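Capsule biosynthesis protein capD (Bacillus anthracis, PDB 3G9K) cleaves the poly-gamma-D-glutamate capsule and links its fragments by an amide bond to meso-diaminopimelic acid in the peptidoglycan. Local coordinates at residues B[81-92]-B[103-111]; B[143-152]-B[163-174]. All blocks are in the same frame, centred on the assembly; numbering follows the deposited sequence.

Interactions 1 and 2 follow one another along the chain, with centres about 12 Å apart, and meet directly at two arginines. Arg81 NE lies 2.7 Å from Phe145 O, and Arg108 NH1 lies 2.8 Å from Phe146 O; both are probable hydrogen bonds. The loop carbonyls of Phe145 and Phe146 are thus gripped from both segments of interaction 1, and Arg108 also reaches 163-174 through a salt bridge with Asp166. Each contact sends one arginine to a different bound glutamic acid, Arg81 from 81-92 and Arg169 from 163-174, their side chains about 6 Å apart. Measured between side chains, the nucleophile Thr1 is about 5 Å from Arg169 and about 9 Å from Arg81.

Interaction 1. Residues B[81-92]-B[103-111]; sequences RIPQILTPILDK and IINEYRFTF. With GLU (glutamic acid), chain E.
Ile103 presses its CG2 methyl onto the backbone of helix 82-92, 3.6 Å from Ile89 O, and this end of the contact is the tightly packed one. Ile89 answers with its own CG2, which meets Ile103 CG2 at 3.8 Å and also touches CG1 of Ile104. Its other branch, ending in CD1, comes over one face of the Arg108 guanidinium, 3.7 Å from Arg108 NH2, where Ile85 CG2 joins it. Arg108 reaches this far because its chain is extended from CG to NE (chi2 170°, chi3 -172°); its NH1 hydrogen-bonds Phe146 O and forms a salt bridge with Asp166, while NH2 weakly hydrogen-bonds Ile104 O.

Farther along, the fit is looser. Gln84 O and Phe109 O stand 4.4 Å apart, and a water donates to both oxygens, bridging helix and strand. Toward the solvent side, where Glu106 is partly exposed, Lys92 NZ forms a salt bridge with Glu106 OE1 at 2.6 Å, from 71° above the carboxylate plane.

Thr110 crosses the aliphatic part of Arg81 at a slant, its OG1 3.8 Å from Arg81 CD. Arg81 NE hydrogen-bonds Phe145 O, and Arg81 NH2 donates to atom O of a bound glutamic acid at 3.3 Å. Leu86 and Leu90 pack on Ile74 of strand 70-75, so the contact belongs to the helix-on-sheet layering of an Ntn hydrolase, with the poly-gamma-D-glutamate site at the helix's N-terminal end.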
loop_
_atom_site.group_PDB
_atom_site.type_symbol
_atom_site.label_atom_id
_atom_site.label_comp_id
_atom_site.label_asym_id
_atom_site.label_seq_id
_atom_site.Cartn_x
_atom_site.Cartn_y
_atom_site.Cartn_z
ATOM N N ARG B 81 -0.679 -5.719 -10.319
ATOM C CA ARG B 81 0.492 -6.606 -10.246
ATOM C C ARG B 81 0.797 -7.069 -8.818
ATOM O O ARG B 81 1.578 -8.000 -8.614
ATOM C CB ARG B 81 1.717 -5.908 -10.858
ATOM C CG ARG B 81 1.511 -5.672 -12.335
ATOM C CD ARG B 81 2.457 -4.772 -13.004
ATOM N NE ARG B 81 2.744 -3.547 -12.276
ATOM C CZ ARG B 81 2.052 -2.415 -12.334
ATOM N NH1 ARG B 81 0.935 -2.324 -13.024
ATOM N NH2 ARG B 81 2.462 -1.371 -11.638
ATOM N N ILE B 82 0.139 -6.453 -7.832
ATOM C CA ILE B 82 0.518 -6.627 -6.437
ATOM C C ILE B 82 0.711 -8.080 -6.034
ATOM O O ILE B 82 1.764 -8.425 -5.493
ATOM C CB ILE B 82 -0.454 -5.901 -5.487
ATOM C CG1 ILE B 82 -0.198 -4.368 -5.548
ATOM C CG2 ILE B 82 -0.275 -6.438 -4.044
ATOM C CD1 ILE B 82 -1.260 -3.518 -4.825
ATOM N N PRO B 83 -0.310 -8.935 -6.243
ATOM C CA PRO B 83 -0.107 -10.328 -5.830
ATOM C C PRO B 83 0.894 -11.093 -6.671
ATOM O O PRO B 83 1.486 -12.035 -6.184
ATOM C CB PRO B 83 -1.487 -10.934 -5.923
ATOM C CG PRO B 83 -2.197 -10.118 -6.884
ATOM C CD PRO B 83 -1.660 -8.715 -6.772
ATOM N N GLN B 84 1.105 -10.659 -7.910
ATOM C CA GLN B 84 2.213 -11.196 -8.737
ATOM C C GLN B 84 3.579 -10.805 -8.226
ATOM O O GLN B 84 4.532 -11.509 -8.428
ATOM C CB GLN B 84 2.076 -10.746 -10.183
ATOM C CG GLN B 84 0.860 -11.384 -10.884
ATOM C CD GLN B 84 0.947 -11.206 -12.369
ATOM O OE1 GLN B 84 0.190 -10.439 -12.966
ATOM N NE2 GLN B 84 1.918 -11.851 -12.963
ATOM N N ILE B 85 3.666 -9.635 -7.603
ATOM C CA ILE B 85 4.881 -9.197 -6.976
ATOM C C ILE B 85 5.147 -9.964 -5.692
ATOM O O ILE B 85 6.264 -10.479 -5.494
ATOM C CB ILE B 85 4.812 -7.662 -6.726
ATOM C CG1 ILE B 85 4.846 -6.922 -8.081
ATOM C CG2 ILE B 85 5.937 -7.189 -5.801
ATOM C CD1 ILE B 85 4.236 -5.546 -8.078
ATOM N N LEU B 86 4.118 -10.081 -4.833
ATOM C CA LEU B 86 4.295 -10.674 -3.517
ATOM C C LEU B 86 4.473 -12.190 -3.504
ATOM O O LEU B 86 5.156 -12.721 -2.624
ATOM C CB LEU B 86 3.155 -10.255 -2.573
ATOM C CG LEU B 86 3.183 -8.765 -2.148
ATOM C CD1 LEU B 86 1.904 -8.342 -1.428
ATOM C CD2 LEU B 86 4.445 -8.425 -1.291
ATOM N N THR B 87 3.843 -12.904 -4.449
ATOM C CA THR B 87 3.833 -14.375 -4.366
ATOM C C THR B 87 5.218 -15.020 -4.507
ATOM O O THR B 87 5.583 -15.790 -3.638
ATOM C CB THR B 87 2.798 -15.001 -5.323
ATOM O OG1 THR B 87 1.513 -14.594 -4.915
ATOM C CG2 THR B 87 2.872 -16.536 -5.343
ATOM N N PRO B 88 5.994 -14.683 -5.566
ATOM C CA PRO B 88 7.344 -15.234 -5.654
ATOM C C PRO B 88 8.245 -14.794 -4.472
ATOM O O PRO B 88 9.070 -15.566 -3.996
ATOM C CB PRO B 88 7.862 -14.722 -7.000
ATOM C CG PRO B 88 6.707 -14.192 -7.736
ATOM C CD PRO B 88 5.681 -13.813 -6.712
ATOM N N ILE B 89 8.023 -13.597 -3.949
ATOM C CA ILE B 89 8.810 -13.144 -2.809
ATOM C C ILE B 89 8.588 -14.036 -1.583
ATOM O O ILE B 89 9.546 -14.602 -1.046
ATOM C CB ILE B 89 8.530 -11.660 -2.491
ATOM C CG1 ILE B 89 9.111 -10.781 -3.615
ATOM C CG2 ILE B 89 9.138 -11.324 -1.133
ATOM C CD1 ILE B 89 8.722 -9.309 -3.517
ATOM N N LEU B 90 7.336 -14.199 -1.186
ATOM C CA LEU B 90 6.953 -15.077 -0.059
ATOM C C LEU B 90 7.267 -16.569 -0.324
ATOM O O LEU B 90 7.693 -17.285 0.589
ATOM C CB LEU B 90 5.468 -14.850 0.305
ATOM C CG LEU B 90 5.232 -13.491 1.003
ATOM C CD1 LEU B 90 3.770 -13.125 1.128
ATOM C CD2 LEU B 90 5.917 -13.491 2.384
ATOM N N ASP B 91 7.106 -17.022 -1.569
ATOM C CA ASP B 91 7.455 -18.403 -1.987
ATOM C C ASP B 91 8.933 -18.688 -1.728
ATOM O O ASP B 91 9.289 -19.682 -1.103
ATOM C CB ASP B 91 7.180 -18.615 -3.484
ATOM C CG ASP B 91 7.562 -20.008 -3.966
ATOM O OD1 ASP B 91 6.990 -20.976 -3.423
ATOM O OD2 ASP B 91 8.431 -20.133 -4.869
ATOM N N LYS B 92 9.798 -17.804 -2.199
ATOM C CA LYS B 92 11.230 -17.972 -1.961
ATOM C C LYS B 92 11.603 -17.857 -0.467
ATOM O O LYS B 92 12.499 -18.570 0.021
ATOM C CB LYS B 92 12.022 -16.971 -2.806
ATOM C CG LYS B 92 11.960 -17.232 -4.314
ATOM C CD LYS B 92 12.711 -16.175 -5.104
ATOM C CE LYS B 92 12.040 -15.845 -6.446
ATOM N NZ LYS B 92 12.508 -14.525 -6.982
ATOM N N ILE B 103 15.767 -11.307 -1.441
ATOM C CA ILE B 103 14.640 -11.705 -2.289
ATOM C C ILE B 103 13.913 -10.483 -2.891
ATOM O O ILE B 103 13.648 -10.428 -4.098
ATOM C CB ILE B 103 13.653 -12.600 -1.500
ATOM C CG1 ILE B 103 14.347 -13.914 -1.120
ATOM C CG2 ILE B 103 12.398 -12.908 -2.348
ATOM C CD1 ILE B 103 13.731 -14.645 0.070
ATOM N N ILE B 104 13.639 -9.487 -2.054
ATOM C CA ILE B 104 13.042 -8.222 -2.499
ATOM C C ILE B 104 13.887 -7.490 -3.546
ATOM O O ILE B 104 13.355 -6.847 -4.468
ATOM C CB ILE B 104 12.734 -7.331 -1.235
ATOM C CG1 ILE B 104 11.465 -7.891 -0.568
ATOM C CG2 ILE B 104 12.568 -5.839 -1.563
ATOM C CD1 ILE B 104 11.078 -7.191 0.787
ATOM N N ASN B 105 15.208 -7.572 -3.396
ATOM C CA ASN B 105 16.149 -6.942 -4.335
ATOM C C ASN B 105 16.197 -7.612 -5.719
ATOM O O ASN B 105 16.578 -6.977 -6.693
ATOM C CB ASN B 105 17.573 -6.902 -3.720
ATOM C CG ASN B 105 17.684 -5.931 -2.550
ATOM O OD1 ASN B 105 18.714 -5.903 -1.843
ATOM N ND2 ASN B 105 16.651 -5.147 -2.327
ATOM N N GLU B 106 15.810 -8.878 -5.781
ATOM C CA GLU B 106 15.908 -9.691 -6.992
ATOM C C GLU B 106 15.030 -9.029 -8.046
ATOM O O GLU B 106 13.960 -8.531 -7.725
ATOM C CB GLU B 106 15.386 -11.105 -6.735
ATOM C CG GLU B 106 15.789 -12.133 -7.779
ATOM C CD GLU B 106 15.567 -13.600 -7.374
ATOM O OE1 GLU B 106 14.994 -13.916 -6.317
ATOM O OE2 GLU B 106 16.000 -14.473 -8.165
ATOM N N TYR B 107 15.451 -9.093 -9.308
ATOM C CA TYR B 107 14.642 -8.559 -10.405
ATOM C C TYR B 107 13.336 -9.350 -10.553
ATOM O O TYR B 107 13.283 -10.547 -10.298
ATOM C CB TYR B 107 15.450 -8.606 -11.717
ATOM C CG TYR B 107 16.665 -7.702 -11.710
ATOM C CD1 TYR B 107 16.525 -6.335 -11.490
ATOM C CD2 TYR B 107 17.951 -8.211 -11.939
ATOM C CE1 TYR B 107 17.601 -5.512 -11.493
ATOM C CE2 TYR B 107 19.043 -7.374 -11.958
ATOM C CZ TYR B 107 18.864 -6.029 -11.727
ATOM O OH TYR B 107 19.945 -5.157 -11.736
ATOM N N ARG B 108 12.291 -8.667 -10.989
ATOM C CA ARG B 108 10.960 -9.228 -10.971
ATOM C C ARG B 108 10.385 -9.415 -12.375
ATOM O O ARG B 108 10.922 -8.872 -13.356
ATOM C CB ARG B 108 10.052 -8.312 -10.159
ATOM C CG ARG B 108 10.397 -8.318 -8.676
ATOM C CD ARG B 108 9.675 -7.252 -7.903
ATOM N NE ARG B 108 10.206 -7.216 -6.545
ATOM C CZ ARG B 108 10.016 -6.229 -5.671
ATOM N NH1 ARG B 108 9.199 -5.226 -5.950
ATOM N NH2 ARG B 108 10.634 -6.294 -4.487
ATOM N N PHE B 109 9.293 -10.172 -12.430
ATOM C CA PHE B 109 8.484 -10.334 -13.644
ATOM C C PHE B 109 7.009 -10.418 -13.294
ATOM O O PHE B 109 6.639 -10.941 -12.237
ATOM C CB PHE B 109 8.882 -11.615 -14.389
ATOM C CG PHE B 109 8.713 -12.861 -13.570
ATOM C CD1 PHE B 109 9.768 -13.348 -12.812
ATOM C CD2 PHE B 109 7.517 -13.530 -13.541
ATOM C CE1 PHE B 109 9.619 -14.486 -12.044
ATOM C CE2 PHE B 109 7.350 -14.662 -12.772
ATOM C CZ PHE B 109 8.408 -15.148 -12.025
ATOM N N THR B 110 6.169 -9.934 -14.201
ATOM C CA THR B 110 4.713 -10.081 -14.079
ATOM C C THR B 110 4.117 -10.423 -15.445
ATOM O O THR B 110 4.767 -10.246 -16.459
ATOM C CB THR B 110 4.032 -8.780 -13.574
ATOM O OG1 THR B 110 4.197 -7.740 -14.543
ATOM C CG2 THR B 110 4.648 -8.329 -12.229
ATOM N N PHE B 111 2.867 -10.865 -15.447
ATOM C CA PHE B 111 2.182 -11.272 -16.671
ATOM C C PHE B 111 0.904 -10.485 -16.892
ATOM O O PHE B 111 0.175 -10.188 -15.950
ATOM C CB PHE B 111 1.885 -12.754 -16.608
ATOM C CG PHE B 111 3.117 -13.590 -16.600
ATOM C CD1 PHE B 111 3.693 -13.988 -15.401
ATOM C CD2 PHE B 111 3.740 -13.932 -17.784
ATOM C CE1 PHE B 111 4.843 -14.748 -15.393
ATOM C CE2 PHE B 111 4.884 -14.691 -17.773
ATOM C CZ PHE B 111 5.433 -15.098 -16.565
HETATM N N GLU E . -1.494 1.205 -14.130
HETATM C CA GLU E . -2.138 1.480 -12.806
HETATM C C GLU E . -1.222 1.194 -11.606
HETATM O O GLU E . -0.155 0.576 -11.737
HETATM C CB GLU E . -3.447 0.704 -12.652
HETATM C CG GLU E . -3.295 -0.766 -12.309
HETATM C CD GLU E . -4.600 -1.342 -11.803
HETATM O OE1 GLU E . -5.109 -0.831 -10.773
HETATM O OE2 GLU E . -5.122 -2.288 -12.444
HETATM O O HOH W 1 5.433 -12.740 -10.660
HETATM O O HOH W 2 11.073 -12.735 -9.325
#

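Interaction 2. Residues B[143-152]-B[163-174]; sequences PAFFGGVQAL and GAGDGRRNGTWK. With GLU (glutamic acid), chain F.
Ala151 and Ala164 form an antiparallel hydrogen-bonded pair in the beta hairpin of strands 150-155 and 160-164, with Ala151 N to Ala164 O at 3.1 Å and the return bond at 3.0 Å. Past the hairpin, side chains take over from backbone pairing. Asp166 holds its CG anti to the backbone N (chi1 -158°), which carries the carboxylate over to the loop 147-149. There OD2 accepts from Val149 N at 2.8 Å through its anti lone pair. The other oxygen, OD1, closes an Asx turn with Arg168 N and takes a salt bridge from Arg168 NH1 at 2.8 Å; the two donors approach from opposite faces of the carboxylate, which fixes its rotation. Arg168 stays extended from CG to NE, laying CD 3.6 Å from Pro143 O, and its NE goes on to Glu119.

Arg169 instead bends at chi2 (-97°), so that CG rests on Gly148 CA and Ala144 CB covers one guanidinium face. NE donates to Gly147 O at 3.3 Å, from above the carbonyl plane. In this conformer, one of two, the substrate-site arginine ends in a nearly straight bond: Arg169 NH1 to OE2 of the bound glutamic acid, 2.6 Å at 169°.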
loop_
_atom_site.group_PDB
_atom_site.type_symbol
_atom_site.label_atom_id
_atom_site.label_comp_id
_atom_site.label_asym_id
_atom_site.label_seq_id
_atom_site.Cartn_x
_atom_site.Cartn_y
_atom_site.Cartn_z
ATOM N N PRO B 143 11.211 1.299 -12.597
ATOM C CA PRO B 143 11.349 0.559 -11.328
ATOM C C PRO B 143 10.042 0.470 -10.530
ATOM O O PRO B 143 9.676 -0.630 -10.079
ATOM C CB PRO B 143 12.415 1.359 -10.568
ATOM C CG PRO B 143 13.251 1.936 -11.627
ATOM C CD PRO B 143 12.286 2.303 -12.732
ATOM N N ALA B 144 9.330 1.598 -10.421
ATOM C CA ALA B 144 8.042 1.647 -9.710
ATOM C C ALA B 144 6.977 0.665 -10.259
ATOM O O ALA B 144 6.069 0.243 -9.522
ATOM C CB ALA B 144 7.500 3.089 -9.679
ATOM N N PHE B 145 7.113 0.256 -11.526
ATOM C CA PHE B 145 6.184 -0.690 -12.138
ATOM C C PHE B 145 6.133 -2.010 -11.379
ATOM O O PHE B 145 5.101 -2.653 -11.311
ATOM C CB PHE B 145 6.610 -0.964 -13.592
ATOM C CG PHE B 145 5.687 -1.869 -14.329
ATOM C CD1 PHE B 145 4.544 -1.370 -14.932
ATOM C CD2 PHE B 145 5.927 -3.243 -14.386
ATOM C CE1 PHE B 145 3.692 -2.190 -15.582
ATOM C CE2 PHE B 145 5.058 -4.083 -15.038
ATOM C CZ PHE B 145 3.936 -3.556 -15.647
ATOM N N PHE B 146 7.268 -2.440 -10.855
ATOM C CA PHE B 146 7.348 -3.742 -10.201
ATOM C C PHE B 146 7.153 -3.646 -8.692
ATOM O O PHE B 146 7.434 -4.597 -7.967
ATOM C CB PHE B 146 8.654 -4.429 -10.583
ATOM C CG PHE B 146 8.676 -4.870 -12.026
ATOM C CD1 PHE B 146 8.046 -6.029 -12.407
ATOM C CD2 PHE B 146 9.275 -4.102 -12.989
ATOM C CE1 PHE B 146 8.043 -6.424 -13.730
ATOM C CE2 PHE B 146 9.286 -4.510 -14.325
ATOM C CZ PHE B 146 8.659 -5.656 -14.681
ATOM N N GLY B 147 6.693 -2.486 -8.232
ATOM C CA GLY B 147 6.173 -2.354 -6.855
ATOM C C GLY B 147 7.112 -1.696 -5.874
ATOM O O GLY B 147 7.963 -0.931 -6.256
ATOM N N GLY B 148 6.955 -2.038 -4.600
ATOM C CA GLY B 148 7.665 -1.372 -3.494
ATOM C C GLY B 148 7.378 -2.089 -2.200
ATOM O O GLY B 148 6.641 -1.549 -1.324
ATOM N N VAL B 149 7.932 -3.286 -2.080
ATOM C CA VAL B 149 7.599 -4.208 -0.976
ATOM C C VAL B 149 8.254 -3.681 0.309
ATOM O O VAL B 149 9.454 -3.390 0.336
ATOM C CB VAL B 149 8.057 -5.655 -1.262
ATOM C CG1 VAL B 149 7.777 -6.587 -0.040
ATOM C CG2 VAL B 149 7.410 -6.218 -2.577
ATOM N N GLN B 150 7.454 -3.554 1.360
ATOM C CA GLN B 150 7.905 -3.139 2.679
ATOM C C GLN B 150 7.454 -4.194 3.668
ATOM O O GLN B 150 6.321 -4.636 3.599
ATOM C CB GLN B 150 7.262 -1.815 3.071
ATOM C CG GLN B 150 7.554 -0.762 2.125
ATOM C CD GLN B 150 8.971 -0.212 2.231
ATOM O OE1 GLN B 150 9.634 -0.198 3.308
ATOM N NE2 GLN B 150 9.434 0.265 1.125
ATOM N N ALA B 151 8.328 -4.549 4.600
ATOM C CA ALA B 151 8.044 -5.635 5.539
ATOM C C ALA B 151 8.783 -5.420 6.885
ATOM O O ALA B 151 9.816 -4.717 6.950
ATOM C CB ALA B 151 8.493 -6.943 4.929
ATOM N N LEU B 152 8.209 -5.970 7.946
ATOM C CA LEU B 152 8.940 -6.211 9.211
ATOM C C LEU B 152 8.767 -7.668 9.571
ATOM O O LEU B 152 7.761 -8.277 9.242
ATOM C CB LEU B 152 8.452 -5.292 10.351
ATOM C CG LEU B 152 8.673 -3.796 10.208
ATOM C CD1 LEU B 152 7.882 -3.096 11.357
ATOM C CD2 LEU B 152 10.153 -3.361 10.232
ATOM N N GLY B 163 13.631 -6.135 9.244
ATOM C CA GLY B 163 12.734 -5.623 8.197
ATOM C C GLY B 163 13.387 -5.623 6.851
ATOM O O GLY B 163 14.553 -6.063 6.673
ATOM N N ALA B 164 12.635 -5.108 5.886
ATOM C CA ALA B 164 13.110 -4.940 4.532
ATOM C C ALA B 164 12.369 -3.793 3.901
ATOM O O ALA B 164 11.218 -3.535 4.229
ATOM C CB ALA B 164 12.911 -6.203 3.727
ATOM N N GLY B 165 13.062 -3.089 3.019
ATOM C CA GLY B 165 12.470 -1.995 2.265
ATOM C C GLY B 165 12.843 -2.169 0.795
ATOM O O GLY B 165 13.870 -2.757 0.470
ATOM N N ASP B 166 12.052 -1.610 -0.093
ATOM C CA ASP B 166 12.293 -1.762 -1.521
ATOM C C ASP B 166 12.992 -0.510 -2.088
ATOM O O ASP B 166 12.388 0.532 -2.200
ATOM C CB ASP B 166 10.953 -1.983 -2.208
ATOM C CG ASP B 166 11.074 -2.666 -3.545
ATOM O OD1 ASP B 166 12.041 -2.397 -4.299
ATOM O OD2 ASP B 166 10.145 -3.440 -3.859
ATOM N N GLY B 167 14.238 -0.674 -2.506
ATOM C CA GLY B 167 14.993 0.400 -3.184
ATOM C C GLY B 167 14.325 1.003 -4.412
ATOM O O GLY B 167 14.581 2.150 -4.773
ATOM N N ARG B 168 13.420 0.261 -5.043
ATOM C CA ARG B 168 12.655 0.848 -6.138
ATOM C C ARG B 168 11.904 2.117 -5.757
ATOM O O ARG B 168 11.651 2.916 -6.624
ATOM C CB ARG B 168 11.685 -0.163 -6.747
ATOM C CG ARG B 168 12.372 -1.386 -7.327
ATOM C CD ARG B 168 11.375 -2.526 -7.496
ATOM N NE ARG B 168 11.997 -3.719 -8.043
ATOM C CZ ARG B 168 12.720 -4.577 -7.315
ATOM N NH1 ARG B 168 12.874 -4.382 -6.012
ATOM N NH2 ARG B 168 13.252 -5.645 -7.872
ATOM N N ARG B 169 11.549 2.267 -4.473
ATOM C CA ARG B 169 10.768 3.386 -3.910
ATOM C C ARG B 169 11.549 4.117 -2.811
ATOM O O ARG B 169 10.970 4.913 -2.067
ATOM C CB ARG B 169 9.485 2.853 -3.247
ATOM C CG ARG B 169 8.558 2.069 -4.151
ATOM C CD ARG B 169 7.389 2.878 -4.738
ATOM N NE ARG B 169 6.717 2.083 -5.771
ATOM C CZ ARG B 169 5.484 2.280 -6.232
ATOM N NH1 ARG B 169 4.717 3.268 -5.764
ATOM N NH2 ARG B 169 5.017 1.464 -7.158
ATOM N N ASN B 170 12.851 3.851 -2.708
ATOM C CA ASN B 170 13.660 4.309 -1.574
ATOM C C ASN B 170 13.128 3.855 -0.221
ATOM O O ASN B 170 13.245 4.575 0.762
ATOM C CB ASN B 170 13.837 5.838 -1.605
ATOM C CG ASN B 170 13.899 6.370 -3.009
ATOM O OD1 ASN B 170 13.095 7.240 -3.417
ATOM N ND2 ASN B 170 14.818 5.842 -3.770
ATOM N N GLY B 171 12.575 2.633 -0.188
ATOM C CA GLY B 171 12.084 2.057 1.018
ATOM C C GLY B 171 13.187 1.736 1.996
ATOM O O GLY B 171 14.272 1.324 1.609
ATOM N N THR B 172 12.878 1.919 3.265
ATOM C CA THR B 172 13.815 1.651 4.342
ATOM C C THR B 172 13.035 1.130 5.563
ATOM O O THR B 172 11.789 1.020 5.586
ATOM C CB THR B 172 14.637 2.963 4.741
ATOM O OG1 THR B 172 13.765 3.973 5.220
ATOM C CG2 THR B 172 15.443 3.497 3.579
ATOM N N TRP B 173 13.783 0.721 6.564
ATOM C CA TRP B 173 13.183 0.294 7.798
ATOM C C TRP B 173 14.153 0.528 8.959
ATOM O O TRP B 173 15.380 0.668 8.754
ATOM C CB TRP B 173 12.792 -1.172 7.714
ATOM C CG TRP B 173 14.002 -2.031 7.679
ATOM C CD1 TRP B 173 14.743 -2.345 6.585
ATOM C CD2 TRP B 173 14.653 -2.654 8.816
ATOM N NE1 TRP B 173 15.820 -3.160 6.958
ATOM C CE2 TRP B 173 15.796 -3.340 8.317
ATOM C CE3 TRP B 173 14.373 -2.697 10.207
ATOM C CZ2 TRP B 173 16.655 -4.069 9.142
ATOM C CZ3 TRP B 173 15.229 -3.413 11.035
ATOM C CH2 TRP B 173 16.371 -4.078 10.499
ATOM N N LYS B 174 13.574 0.534 10.156
ATOM C CA LYS B 174 14.315 0.723 11.397
ATOM C C LYS B 174 13.650 -0.059 12.495
ATOM O O LYS B 174 12.429 -0.364 12.463
ATOM C CB LYS B 174 14.397 2.214 11.763
ATOM C CG LYS B 174 15.492 2.973 11.006
ATOM C CD LYS B 174 15.781 4.308 11.645
ATOM C CE LYS B 174 16.799 5.120 10.839
ATOM N NZ LYS B 174 17.967 4.305 10.402
HETATM N N GLU F . -1.696 1.613 -10.433
HETATM C CA GLU F . -0.869 1.715 -9.238
HETATM C C GLU F . -1.691 1.583 -7.939
HETATM O O GLU F . -2.664 2.320 -7.779
HETATM C CB GLU F . -0.142 3.061 -9.291
HETATM C CG GLU F . 0.382 3.570 -7.961
HETATM C CD GLU F . 1.541 2.778 -7.418
HETATM O OE1 GLU F . 1.733 1.612 -7.823
HETATM O OE2 GLU F . 2.232 3.349 -6.555
HETATM O OXT GLU F . -1.426 0.776 -7.019
#